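Local atomic coordinates of salt-tolerant glutaminase (Micrococcus luteus, PDB entry 3AGD), a protein that probably catalyses the hydrolysis of L-glutamine to L-glutamate and ammonium, as a salt-tolerant member of the glutaminase family. Residues D7-L12 / I41-P46; F69-A74 / A82-V87; R148-D153 / V201-V206. All coordinates share one frame; numbering follows the deposited sequence.

Contact 1 (D7-L12 / I41-P46); sequences DYLASL and IALATP
Leu-12 N donates to Tyr-8 O at 2.9 Å, an ordinary bond of the helix, whose three-residue spacing puts Leu-9 and Leu-12 on the side that meets Ile-41. No hydrogen bond passes between 7-12 and 41-46; everything across the gap is hydrocarbon. Leu-9 is the central residue. Its two methyls divide the work: CD2 lies 3.8 Å from Ile-41 CD1, while CD1 reaches over to the branch point of Leu-43, 4.1 Å from its CG. The side chains of Leu-9 and Ile-41 cross at about a right angle, and the second branch of Ile-41 meets the root of Leu-9, with Ile-41 CG2 3.9 Å from Leu-9 CB. Isoleucine suits this place because its two arms embrace one leucine at both root and tip. With CG1 anti to the backbone N (chi1 -173°), the longer arm of Ile-41 carries CD1 to the end of Leu-9 and also within 4.4 Å of Leu-12 CD2, a looser touch. Ile-41 and Leu-43, two apart on strand 41-44, both point at the helix, whereas Ala-42 between them points away from it. Local axes of helix and strand run nearly antiparallel, at 154°, and are 9.3 Å apart at closest approach, a spacing filled by these branched chains. The apolar cluster also includes Leu-298 of helix 289-301, which touches both Leu-9 and Leu-43, and Ala-53 of strand 50-54, which touches Leu-9. The contact thus seats the N-terminal helix, beside helix 289-301, on one face of the antiparallel sheet; on the other face, the small Ala-42 and Ala-44 receive helix 201-212, a layering consistent with the beta-lactamase-like fold of the glutaminase family.

Contact 2 (F69-A74 / A82-V87); sequences FTYAAA and AVDRQV
The ring of Tyr-71 meets Val-83 at its edge: Val-83 CG1 lies near the ring plane, 3.8 Å from CE1. Val-87 CG1 comes to the same ring carbon from an oblique direction, 4.3 Å from Tyr-71 CE1, and a water lies in the ring plane beyond the hydroxyl. Further apolar groups around the ring are supplied by Val-233 and Val-236 of helix 227-240 and by Val-120 of helix 114-123. Tyr-71 has CG anti to its backbone N (chi1 -177°), which carries the ring away from its own helix to reach 82-87. One turn on, Ala-74 meets the other branch of Val-83; CG2 is 3.5 Å from Ala-74 O and 4.2 Å from Ala-74 CB. A beta-branched valine suits this place, since each methyl serves a different neighbour, and the short alanine lets the two backbones come close. Val-83 O accepts from both Gln-86 N and Val-87 N, and this turn brings Val-87 back to the tyrosine. The polar end of the contact is built round the water. It accepts from Tyr-71 OH at 2.7 Å and donates to Asp-84 OD1 at 2.8 Å and to Val-87 O, also at 2.8 Å. Arg-232 NH1 pairs with Asp-84 OD1 in a salt bridge and with the tyrosine hydroxyl in a hydrogen bond. Tyrosine suits the place because its ring carbons pack against valines while its hydroxyl reaches the water and Arg-232. Its side chain is about 10 Å from that of Tyr-191, which binds L-glutamate, so this is packing near the site. The chemistry implies two consecutive helices joined by a small apolar patch, with bonds to water and arginine that would limit movement of the ring's polar end.

Contact 3 (R148-D153 / V201-V206); sequences RRLSVD and VKDLAV
Arg-148 takes hold of Asp-203 side-on, with two nitrogens for two oxygens: Arg-148 NE donates to Asp-203 OD1 at 3.0 Å, and Arg-148 NH1 donates to Asp-203 OD2 at 2.8 Å. Both oxygens are met on their syn sides, the usual geometry of a bidentate salt bridge, but the match is imperfect. The guanidinium and carboxylate planes are turned 42° apart, and the N-H...O angle from NE is only 143°, against 153° from NH1. Leu-150, two residues along the same loop, covers one face of the cation: its CD2 sits 3.7 Å above the guanidinium plane of Arg-148, over the centre, and reaches within 4.4 Å of Asp-203 OD1. A leucine suits this seat because a methyl can lie on the flat face without competing for the N-H groups in the plane. Arginine suits its own because the chain, extended from CG to NE, spans from the loop to the helix and still delivers two donors.

Further out, each charge has a second partner: Arg-148 NH1 also forms a salt bridge with Glu-59, while Asp-203 OD2 accepts from Thr-200 N, the bond that the third helix residue makes in a capping box. The helix start would tend to stabilise the negative charge of Asp-203, and Tyr-366 of the second subunit packs on both partners of the salt bridge.

The loop runs between helices 131-146 and 154-161, held by Leu-150 N bonding to Ser-143 OG and by backbone hydrogen bonds pairing Ser-151 with Leu-198 of strand 198-199 and Asp-153 with Ala-196, while Val-201 and Ala-205 of helix 201-212 lie against strand 40-44.

In the fold
All three contacts are largely buried, yet they differ in character. Contact 1 is purely apolar, as befits a helix laid on a sheet. Contact 2 mixes valine packing with a water-bound polar corner inside the helical region, where no other chain touches its segments. Contact 3 is ionic and meets the second subunit, which contact 1 also reaches, through Asp-7 and Arg-431 of that subunit. Contacts 1 and 3 share a boundary: strand 40-44 takes helix 4-16 on one face and helix 201-212 on the other. Contact 2 lies across the chain's centre from contact 1, with centres about 32 Å apart, and touches neither of the others.

Contact 1 (D7-L12 / I41-P46)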
ATOM      1  N   ASP A   7       8.058   0.273 -25.238  1.00 27.29           N
ATOM      2  CA  ASP A   7       9.089  -0.585 -25.816  1.00 28.29           C
ATOM      3  C   ASP A   7       9.370  -1.735 -24.857  1.00 28.14           C
ATOM      4  O   ASP A   7       9.583  -2.875 -25.275  1.00 29.79           O
ATOM      5  CB  ASP A   7      10.365   0.219 -26.071  1.00 32.77           C
ATOM      6  CG  ASP A   7      10.245   1.137 -27.278  1.00 37.02           C
ATOM      7  OD1 ASP A   7      11.160   1.960 -27.492  1.00 44.13           O
ATOM      8  OD2 ASP A   7       9.242   1.030 -28.017  1.00 30.01           O
ATOM      9  N   TYR A   8       9.372  -1.425 -23.564  1.00 26.46           N
ATOM     10  CA  TYR A   8       9.586  -2.439 -22.545  1.00 25.42           C
ATOM     11  C   TYR A   8       8.489  -3.494 -22.676  1.00 23.54           C
ATOM     12  O   TYR A   8       8.756  -4.695 -22.681  1.00 24.09           O
ATOM     13  CB  TYR A   8       9.509  -1.827 -21.147  1.00 25.97           C
ATOM     14  CG  TYR A   8       9.309  -2.874 -20.076  1.00 24.57           C
ATOM     15  CD1 TYR A   8      10.383  -3.615 -19.588  1.00 25.45           C
ATOM     16  CD2 TYR A   8       8.030  -3.184 -19.615  1.00 22.36           C
ATOM     17  CE1 TYR A   8      10.188  -4.644 -18.673  1.00 25.12           C
ATOM     18  CE2 TYR A   8       7.823  -4.212 -18.701  1.00 22.82           C
ATOM     19  CZ  TYR A   8       8.905  -4.939 -18.238  1.00 23.50           C
ATOM     20  OH  TYR A   8       8.698  -5.980 -17.365  1.00 26.28           O
ATOM     21  N   LEU A   9       7.247  -3.029 -22.766  1.00 22.45           N
ATOM     22  CA  LEU A   9       6.105  -3.927 -22.891  1.00 21.21           C
ATOM     23  C   LEU A   9       6.209  -4.768 -24.157  1.00 24.60           C
ATOM     24  O   LEU A   9       5.969  -5.977 -24.128  1.00 24.39           O
ATOM     25  CB  LEU A   9       4.797  -3.128 -22.895  1.00 17.64           C
ATOM     26  CG  LEU A   9       4.465  -2.385 -21.591  1.00 18.47           C
ATOM     27  CD1 LEU A   9       3.149  -1.645 -21.745  1.00 18.23           C
ATOM     28  CD2 LEU A   9       4.387  -3.369 -20.432  1.00 14.14           C
ATOM     29  N   ALA A  10       6.572  -4.125 -25.265  1.00 23.60           N
ATOM     30  CA  ALA A  10       6.713  -4.818 -26.539  1.00 23.55           C
ATOM     31  C   ALA A  10       7.726  -5.948 -26.404  1.00 26.10           C
ATOM     32  O   ALA A  10       7.520  -7.041 -26.931  1.00 24.98           O
ATOM     33  CB  ALA A  10       7.153  -3.838 -27.627  1.00 24.09           C
ATOM     34  N   SER A  11       8.820  -5.682 -25.693  1.00 28.92           N
ATOM     35  CA  SER A  11       9.860  -6.686 -25.479  1.00 29.33           C
ATOM     36  C   SER A  11       9.342  -7.794 -24.574  1.00 28.66           C
ATOM     37  O   SER A  11       9.615  -8.973 -24.795  1.00 29.18           O
ATOM     38  CB  SER A  11      11.095  -6.053 -24.833  1.00 32.43           C
ATOM     39  OG  SER A  11      11.601  -5.002 -25.630  1.00 40.00           O
ATOM     40  N   LEU A  12       8.596  -7.409 -23.546  1.00 28.54           N
ATOM     41  CA  LEU A  12       8.039  -8.380 -22.616  1.00 26.62           C
ATOM     42  C   LEU A  12       7.099  -9.321 -23.360  1.00 25.57           C
ATOM     43  O   LEU A  12       7.130 -10.532 -23.157  1.00 25.08           O
ATOM     44  CB  LEU A  12       7.283  -7.666 -21.496  1.00 28.21           C
ATOM     45  CG  LEU A  12       6.851  -8.590 -20.357  1.00 27.56           C
ATOM     46  CD1 LEU A  12       8.092  -9.227 -19.738  1.00 27.04           C
ATOM     47  CD2 LEU A  12       6.072  -7.806 -19.319  1.00 23.45           C
ATOM     48  N   ILE A  41      -0.953  -6.345 -23.620  1.00 21.29           N
ATOM     49  CA  ILE A  41      -0.746  -5.745 -22.314  1.00 21.24           C
ATOM     50  C   ILE A  41      -0.870  -4.224 -22.399  1.00 23.93           C
ATOM     51  O   ILE A  41      -0.533  -3.624 -23.417  1.00 24.10           O
ATOM     52  CB  ILE A  41       0.649  -6.113 -21.773  1.00 22.58           C
ATOM     53  CG1 ILE A  41       0.803  -5.624 -20.334  1.00 23.42           C
ATOM     54  CG2 ILE A  41       1.722  -5.497 -22.659  1.00 23.12           C
ATOM     55  CD1 ILE A  41       1.980  -6.251 -19.628  1.00 27.30           C
ATOM     56  N   ALA A  42      -1.351  -3.606 -21.326  1.00 21.00           N
ATOM     57  CA  ALA A  42      -1.513  -2.160 -21.299  1.00 17.93           C
ATOM     58  C   ALA A  42      -1.413  -1.622 -19.882  1.00 20.18           C
ATOM     59  O   ALA A  42      -1.867  -2.262 -18.928  1.00 22.35           O
ATOM     60  CB  ALA A  42      -2.861  -1.772 -21.901  1.00 13.12           C
ATOM     61  N   LEU A  43      -0.810  -0.446 -19.752  1.00 17.56           N
ATOM     62  CA  LEU A  43      -0.663   0.203 -18.460  1.00 20.61           C
ATOM     63  C   LEU A  43      -1.286   1.584 -18.556  1.00 21.14           C
ATOM     64  O   LEU A  43      -0.996   2.329 -19.486  1.00 22.66           O
ATOM     65  CB  LEU A  43       0.814   0.351 -18.086  1.00 24.92           C
ATOM     66  CG  LEU A  43       1.704  -0.893 -18.004  1.00 27.47           C
ATOM     67  CD1 LEU A  43       3.091  -0.476 -17.531  1.00 24.60           C
ATOM     68  CD2 LEU A  43       1.107  -1.912 -17.052  1.00 27.46           C
ATOM     69  N   ALA A  44      -2.155   1.912 -17.605  1.00 19.19           N
ATOM     70  CA  ALA A  44      -2.804   3.217 -17.563  1.00 17.84           C
ATOM     71  C   ALA A  44      -2.294   3.897 -16.306  1.00 18.21           C
ATOM     72  O   ALA A  44      -2.470   3.384 -15.204  1.00 20.40           O
ATOM     73  CB  ALA A  44      -4.311   3.061 -17.505  1.00 18.30           C
ATOM     74  N   THR A  45      -1.659   5.049 -16.483  1.00 19.53           N
ATOM     75  CA  THR A  45      -1.084   5.807 -15.379  1.00 20.18           C
ATOM     76  C   THR A  45      -1.996   6.920 -14.876  1.00 23.21           C
ATOM     77  O   THR A  45      -2.970   7.288 -15.535  1.00 22.52           O
ATOM     78  CB  THR A  45       0.238   6.450 -15.809  1.00 22.36           C
ATOM     79  OG1 THR A  45      -0.006   7.324 -16.917  1.00 19.57           O
ATOM     80  CG2 THR A  45       1.237   5.387 -16.226  1.00 22.95           C
ATOM     81  N   PRO A  46      -1.691   7.472 -13.692  1.00 24.01           N
ATOM     82  CA  PRO A  46      -2.519   8.553 -13.150  1.00 27.85           C
ATOM     83  C   PRO A  46      -2.342   9.809 -14.004  1.00 34.86           C
ATOM     84  O   PRO A  46      -3.249  10.627 -14.124  1.00 36.08           O
ATOM     85  CB  PRO A  46      -1.970   8.738 -11.736  1.00 24.80           C
ATOM     86  CG  PRO A  46      -1.411   7.385 -11.403  1.00 27.70           C
ATOM     87  CD  PRO A  46      -0.725   7.003 -12.687  1.00 24.94           C
TER

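Contact 2 (F69-A74 / A82-V87)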
ATOM      1  N   PHE A  69     -15.765  -4.333 -10.051  1.00 15.85           N
ATOM      2  CA  PHE A  69     -16.556  -3.199 -10.513  1.00 18.09           C
ATOM      3  C   PHE A  69     -18.023  -3.236 -10.097  1.00 17.02           C
ATOM      4  O   PHE A  69     -18.585  -2.209  -9.718  1.00 20.08           O
ATOM      5  CB  PHE A  69     -16.390  -3.066 -12.027  1.00 17.02           C
ATOM      6  CG  PHE A  69     -14.950  -2.967 -12.447  1.00 15.18           C
ATOM      7  CD1 PHE A  69     -14.352  -3.979 -13.195  1.00 13.11           C
ATOM      8  CD2 PHE A  69     -14.164  -1.903 -12.012  1.00 13.89           C
ATOM      9  CE1 PHE A  69     -12.992  -3.936 -13.499  1.00 11.97           C
ATOM     10  CE2 PHE A  69     -12.801  -1.850 -12.309  1.00 15.89           C
ATOM     11  CZ  PHE A  69     -12.211  -2.870 -13.054  1.00 13.88           C
ATOM     12  N   THR A  70     -18.645  -4.407 -10.144  1.00 16.30           N
ATOM     13  CA  THR A  70     -20.038  -4.505  -9.723  1.00 16.97           C
ATOM     14  C   THR A  70     -20.086  -4.304  -8.210  1.00 17.72           C
ATOM     15  O   THR A  70     -21.044  -3.748  -7.675  1.00 20.12           O
ATOM     16  CB  THR A  70     -20.655  -5.880 -10.082  1.00 13.83           C
ATOM     17  OG1 THR A  70     -19.755  -6.927  -9.711  1.00 13.72           O
ATOM     18  CG2 THR A  70     -20.939  -5.966 -11.567  1.00 13.08           C
ATOM     19  N   TYR A  71     -19.038  -4.760  -7.528  1.00 16.40           N
ATOM     20  CA  TYR A  71     -18.932  -4.618  -6.078  1.00 13.88           C
ATOM     21  C   TYR A  71     -18.913  -3.126  -5.741  1.00 12.14           C
ATOM     22  O   TYR A  71     -19.578  -2.683  -4.811  1.00 12.88           O
ATOM     23  CB  TYR A  71     -17.653  -5.313  -5.582  1.00 14.37           C
ATOM     24  CG  TYR A  71     -17.440  -5.320  -4.078  1.00 15.16           C
ATOM     25  CD1 TYR A  71     -18.515  -5.458  -3.194  1.00 12.20           C
ATOM     26  CD2 TYR A  71     -16.149  -5.270  -3.543  1.00 14.28           C
ATOM     27  CE1 TYR A  71     -18.311  -5.551  -1.812  1.00 11.99           C
ATOM     28  CE2 TYR A  71     -15.932  -5.367  -2.165  1.00 15.64           C
ATOM     29  CZ  TYR A  71     -17.017  -5.508  -1.303  1.00 18.07           C
ATOM     30  OH  TYR A  71     -16.806  -5.623   0.058  1.00 15.07           O
ATOM     31  N   ALA A  72     -18.161  -2.347  -6.512  1.00 13.99           N
ATOM     32  CA  ALA A  72     -18.100  -0.906  -6.286  1.00 14.06           C
ATOM     33  C   ALA A  72     -19.490  -0.284  -6.488  1.00 16.08           C
ATOM     34  O   ALA A  72     -19.955   0.505  -5.667  1.00 18.69           O
ATOM     35  CB  ALA A  72     -17.095  -0.272  -7.234  1.00 11.01           C
ATOM     36  N   ALA A  73     -20.156  -0.656  -7.577  1.00 16.58           N
ATOM     37  CA  ALA A  73     -21.489  -0.139  -7.882  1.00 17.80           C
ATOM     38  C   ALA A  73     -22.477  -0.435  -6.747  1.00 18.38           C
ATOM     39  O   ALA A  73     -23.301   0.409  -6.389  1.00 15.47           O
ATOM     40  CB  ALA A  73     -21.998  -0.752  -9.187  1.00 14.79           C
ATOM     41  N   ALA A  74     -22.391  -1.640  -6.193  1.00 16.61           N
ATOM     42  CA  ALA A  74     -23.265  -2.042  -5.100  1.00 16.78           C
ATOM     43  C   ALA A  74     -23.037  -1.166  -3.877  1.00 19.49           C
ATOM     44  O   ALA A  74     -23.989  -0.751  -3.214  1.00 18.56           O
ATOM     45  CB  ALA A  74     -23.023  -3.502  -4.746  1.00 14.69           C
ATOM     46  N   ALA A  82     -25.554  -2.079   4.096  1.00 21.98           N
ATOM     47  CA  ALA A  82     -26.412  -2.963   3.321  1.00 21.90           C
ATOM     48  C   ALA A  82     -25.626  -4.047   2.589  1.00 22.04           C
ATOM     49  O   ALA A  82     -26.037  -5.205   2.551  1.00 22.46           O
ATOM     50  CB  ALA A  82     -27.229  -2.145   2.318  1.00 22.79           C
ATOM     51  N   VAL A  83     -24.502  -3.668   1.994  1.00 20.60           N
ATOM     52  CA  VAL A  83     -23.685  -4.632   1.268  1.00 20.00           C
ATOM     53  C   VAL A  83     -22.967  -5.579   2.225  1.00 17.15           C
ATOM     54  O   VAL A  83     -22.929  -6.790   1.996  1.00 16.95           O
ATOM     55  CB  VAL A  83     -22.635  -3.922   0.378  1.00 18.49           C
ATOM     56  CG1 VAL A  83     -21.784  -4.951  -0.359  1.00 17.93           C
ATOM     57  CG2 VAL A  83     -23.336  -3.016  -0.621  1.00 17.50           C
ATOM     58  N   ASP A  84     -22.415  -5.033   3.305  1.00 15.30           N
ATOM     59  CA  ASP A  84     -21.687  -5.861   4.261  1.00 18.97           C
ATOM     60  C   ASP A  84     -22.558  -6.888   4.969  1.00 21.86           C
ATOM     61  O   ASP A  84     -22.049  -7.877   5.489  1.00 21.42           O
ATOM     62  CB  ASP A  84     -20.954  -4.986   5.280  1.00 18.59           C
ATOM     63  CG  ASP A  84     -19.792  -4.234   4.661  1.00 24.72           C
ATOM     64  OD1 ASP A  84     -19.489  -4.483   3.473  1.00 26.67           O
ATOM     65  OD2 ASP A  84     -19.176  -3.398   5.356  1.00 27.80           O
ATOM     66  N   ARG A  85     -23.869  -6.662   4.986  1.00 22.52           N
ATOM     67  CA  ARG A  85     -24.782  -7.611   5.609  1.00 22.59           C
ATOM     68  C   ARG A  85     -24.939  -8.844   4.717  1.00 22.08           C
ATOM     69  O   ARG A  85     -25.291  -9.917   5.200  1.00 23.22           O
ATOM     70  CB  ARG A  85     -26.168  -6.985   5.830  1.00 27.42           C
ATOM     71  CG  ARG A  85     -26.335  -6.186   7.116  1.00 31.71           C
ATOM     72  CD  ARG A  85     -27.821  -5.935   7.419  1.00 36.27           C
ATOM     73  NE  ARG A  85     -28.411  -4.876   6.597  1.00 38.81           N
ATOM     74  CZ  ARG A  85     -28.312  -3.573   6.858  1.00 37.78           C
ATOM     75  NH1 ARG A  85     -27.645  -3.153   7.929  1.00 39.71           N
ATOM     76  NH2 ARG A  85     -28.871  -2.686   6.046  1.00 32.76           N
ATOM     77  N   GLN A  86     -24.666  -8.689   3.421  1.00 20.77           N
ATOM     78  CA  GLN A  86     -24.817  -9.794   2.469  1.00 22.28           C
ATOM     79  C   GLN A  86     -23.509 -10.298   1.866  1.00 21.70           C
ATOM     80  O   GLN A  86     -23.470 -11.379   1.274  1.00 21.56           O
ATOM     81  CB  GLN A  86     -25.741  -9.378   1.316  1.00 24.74           C
ATOM     82  CG  GLN A  86     -27.115  -8.855   1.719  1.00 26.27           C
ATOM     83  CD  GLN A  86     -28.002  -9.914   2.359  1.00 31.53           C
ATOM     84  OE1 GLN A  86     -29.190  -9.687   2.575  1.00 38.80           O
ATOM     85  NE2 GLN A  86     -27.429 -11.071   2.667  1.00 29.29           N
ATOM     86  N   VAL A  87     -22.447  -9.516   2.002  1.00 20.21           N
ATOM     87  CA  VAL A  87     -21.154  -9.891   1.441  1.00 19.02           C
ATOM     88  C   VAL A  87     -20.058  -9.686   2.483  1.00 17.74           C
ATOM     89  O   VAL A  87     -19.857  -8.574   2.977  1.00 16.27           O
ATOM     90  CB  VAL A  87     -20.845  -9.039   0.178  1.00 20.90           C
ATOM     91  CG1 VAL A  87     -19.504  -9.441  -0.421  1.00 23.28           C
ATOM     92  CG2 VAL A  87     -21.959  -9.211  -0.850  1.00 19.78           C
TER
HETATM   93  O   HOH W   1     -18.834  -6.461   1.544  1.00 17.62           O

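Contact 3 (R148-D153 / V201-V206)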
ATOM      1  N   ARG A 148     -16.134   4.353 -22.071  1.00 31.91           N
ATOM      2  CA  ARG A 148     -16.905   4.124 -23.289  1.00 31.79           C
ATOM      3  C   ARG A 148     -17.987   3.080 -23.045  1.00 32.47           C
ATOM      4  O   ARG A 148     -17.844   2.222 -22.174  1.00 33.14           O
ATOM      5  CB  ARG A 148     -15.986   3.673 -24.434  1.00 30.87           C
ATOM      6  CG  ARG A 148     -15.488   2.236 -24.338  1.00 31.03           C
ATOM      7  CD  ARG A 148     -14.446   1.937 -25.416  1.00 33.54           C
ATOM      8  NE  ARG A 148     -13.978   0.551 -25.373  1.00 36.10           N
ATOM      9  CZ  ARG A 148     -14.653  -0.491 -25.854  1.00 34.96           C
ATOM     10  NH1 ARG A 148     -14.143  -1.712 -25.760  1.00 33.51           N
ATOM     11  NH2 ARG A 148     -15.831  -0.316 -26.442  1.00 32.98           N
ATOM     12  N   ARG A 149     -19.072   3.167 -23.808  1.00 30.10           N
ATOM     13  CA  ARG A 149     -20.178   2.229 -23.683  1.00 34.12           C
ATOM     14  C   ARG A 149     -19.715   0.833 -24.076  1.00 32.39           C
ATOM     15  O   ARG A 149     -19.266   0.615 -25.200  1.00 34.53           O
ATOM     16  CB  ARG A 149     -21.341   2.655 -24.582  1.00 41.41           C
ATOM     17  CG  ARG A 149     -22.031   3.942 -24.154  1.00 51.94           C
ATOM     18  CD  ARG A 149     -23.089   4.373 -25.170  1.00 62.36           C
ATOM     19  NE  ARG A 149     -23.928   5.456 -24.658  1.00 69.48           N
ATOM     20  CZ  ARG A 149     -24.773   5.329 -23.638  1.00 74.74           C
ATOM     21  NH1 ARG A 149     -24.899   4.164 -23.016  1.00 75.43           N
ATOM     22  NH2 ARG A 149     -25.490   6.370 -23.233  1.00 76.74           N
ATOM     23  N   LEU A 150     -19.823  -0.109 -23.148  1.00 29.17           N
ATOM     24  CA  LEU A 150     -19.409  -1.483 -23.411  1.00 24.58           C
ATOM     25  C   LEU A 150     -20.620  -2.325 -23.792  1.00 22.66           C
ATOM     26  O   LEU A 150     -21.756  -1.953 -23.499  1.00 24.11           O
ATOM     27  CB  LEU A 150     -18.740  -2.074 -22.170  1.00 20.71           C
ATOM     28  CG  LEU A 150     -17.535  -1.313 -21.616  1.00 17.06           C
ATOM     29  CD1 LEU A 150     -17.078  -1.963 -20.320  1.00 13.80           C
ATOM     30  CD2 LEU A 150     -16.411  -1.303 -22.642  1.00 19.13           C
ATOM     31  N   SER A 151     -20.374  -3.460 -24.440  1.00 20.84           N
ATOM     32  CA  SER A 151     -21.454  -4.349 -24.854  1.00 23.46           C
ATOM     33  C   SER A 151     -21.207  -5.770 -24.369  1.00 21.78           C
ATOM     34  O   SER A 151     -20.067  -6.168 -24.133  1.00 21.27           O
ATOM     35  CB  SER A 151     -21.580  -4.365 -26.380  1.00 25.88           C
ATOM     36  OG  SER A 151     -21.778  -3.062 -26.890  1.00 33.21           O
ATOM     37  N   VAL A 152     -22.288  -6.531 -24.244  1.00 18.94           N
ATOM     38  CA  VAL A 152     -22.217  -7.914 -23.804  1.00 19.30           C
ATOM     39  C   VAL A 152     -22.083  -8.839 -25.014  1.00 23.98           C
ATOM     40  O   VAL A 152     -22.716  -8.612 -26.048  1.00 26.07           O
ATOM     41  CB  VAL A 152     -23.496  -8.313 -23.037  1.00 17.42           C
ATOM     42  CG1 VAL A 152     -23.406  -9.760 -22.583  1.00 15.47           C
ATOM     43  CG2 VAL A 152     -23.699  -7.395 -21.845  1.00 15.97           C
ATOM     44  N   ASP A 153     -21.248  -9.867 -24.894  1.00 19.24           N
ATOM     45  CA  ASP A 153     -21.095 -10.834 -25.972  1.00 20.71           C
ATOM     46  C   ASP A 153     -22.138 -11.917 -25.696  1.00 22.13           C
ATOM     47  O   ASP A 153     -21.890 -12.870 -24.950  1.00 17.97           O
ATOM     48  CB  ASP A 153     -19.695 -11.438 -25.964  1.00 22.50           C
ATOM     49  CG  ASP A 153     -19.477 -12.398 -27.112  1.00 33.22           C
ATOM     50  OD1 ASP A 153     -20.050 -13.507 -27.086  1.00 36.90           O
ATOM     51  OD2 ASP A 153     -18.739 -12.040 -28.051  1.00 42.27           O
ATOM     52  N   VAL A 201      -7.585  -5.139 -23.421  1.00 22.53           N
ATOM     53  CA  VAL A 201      -6.538  -4.945 -22.432  1.00 25.32           C
ATOM     54  C   VAL A 201      -6.529  -3.481 -21.984  1.00 23.32           C
ATOM     55  O   VAL A 201      -6.395  -3.182 -20.793  1.00 20.63           O
ATOM     56  CB  VAL A 201      -5.167  -5.267 -23.028  1.00 35.22           C
ATOM     57  CG1 VAL A 201      -4.084  -4.918 -22.046  1.00 42.02           C
ATOM     58  CG2 VAL A 201      -5.093  -6.727 -23.392  1.00 42.81           C
ATOM     59  N   LYS A 202      -6.668  -2.578 -22.951  1.00 22.42           N
ATOM     60  CA  LYS A 202      -6.668  -1.147 -22.678  1.00 23.77           C
ATOM     61  C   LYS A 202      -7.825  -0.747 -21.775  1.00 23.73           C
ATOM     62  O   LYS A 202      -7.663   0.090 -20.888  1.00 25.10           O
ATOM     63  CB  LYS A 202      -6.743  -0.357 -23.986  1.00 24.95           C
ATOM     64  CG  LYS A 202      -5.488  -0.443 -24.845  1.00 27.44           C
ATOM     65  CD  LYS A 202      -5.665   0.372 -26.123  1.00 32.15           C
ATOM     66  CE  LYS A 202      -4.420   0.351 -26.989  1.00 41.39           C
ATOM     67  NZ  LYS A 202      -4.588   1.170 -28.232  1.00 44.67           N
ATOM     68  N   ASP A 203      -8.996  -1.327 -22.008  1.00 22.97           N
ATOM     69  CA  ASP A 203     -10.151  -1.019 -21.178  1.00 24.70           C
ATOM     70  C   ASP A 203      -9.838  -1.364 -19.726  1.00 21.45           C
ATOM     71  O   ASP A 203     -10.051  -0.552 -18.823  1.00 22.31           O
ATOM     72  CB  ASP A 203     -11.375  -1.821 -21.624  1.00 26.36           C
ATOM     73  CG  ASP A 203     -11.914  -1.375 -22.964  1.00 27.57           C
ATOM     74  OD1 ASP A 203     -12.147  -0.160 -23.148  1.00 25.39           O
ATOM     75  OD2 ASP A 203     -12.120  -2.249 -23.829  1.00 28.28           O
ATOM     76  N   LEU A 204      -9.332  -2.574 -19.507  1.00 17.91           N
ATOM     77  CA  LEU A 204      -9.001  -3.026 -18.158  1.00 21.22           C
ATOM     78  C   LEU A 204      -8.000  -2.109 -17.467  1.00 22.22           C
ATOM     79  O   LEU A 204      -8.182  -1.751 -16.306  1.00 24.40           O
ATOM     80  CB  LEU A 204      -8.443  -4.455 -18.187  1.00 21.33           C
ATOM     81  CG  LEU A 204      -9.454  -5.592 -18.350  1.00 19.72           C
ATOM     82  CD1 LEU A 204      -8.725  -6.923 -18.276  1.00 19.19           C
ATOM     83  CD2 LEU A 204     -10.507  -5.508 -17.250  1.00 16.26           C
ATOM     84  N   ALA A 205      -6.943  -1.734 -18.181  1.00 19.78           N
ATOM     85  CA  ALA A 205      -5.920  -0.859 -17.619  1.00 19.16           C
ATOM     86  C   ALA A 205      -6.544   0.426 -17.078  1.00 18.48           C
ATOM     87  O   ALA A 205      -6.289   0.824 -15.943  1.00 19.61           O
ATOM     88  CB  ALA A 205      -4.871  -0.526 -18.686  1.00 17.26           C
ATOM     89  N   VAL A 206      -7.373   1.065 -17.894  1.00 17.64           N
ATOM     90  CA  VAL A 206      -8.017   2.310 -17.496  1.00 17.52           C
ATOM     91  C   VAL A 206      -8.990   2.098 -16.344  1.00 18.60           C
ATOM     92  O   VAL A 206      -9.056   2.909 -15.420  1.00 20.09           O
ATOM     93  CB  VAL A 206      -8.758   2.951 -18.688  1.00 19.59           C
ATOM     94  CG1 VAL A 206      -9.471   4.216 -18.240  1.00 18.03           C
ATOM     95  CG2 VAL A 206      -7.755   3.268 -19.808  1.00 20.45           C
TER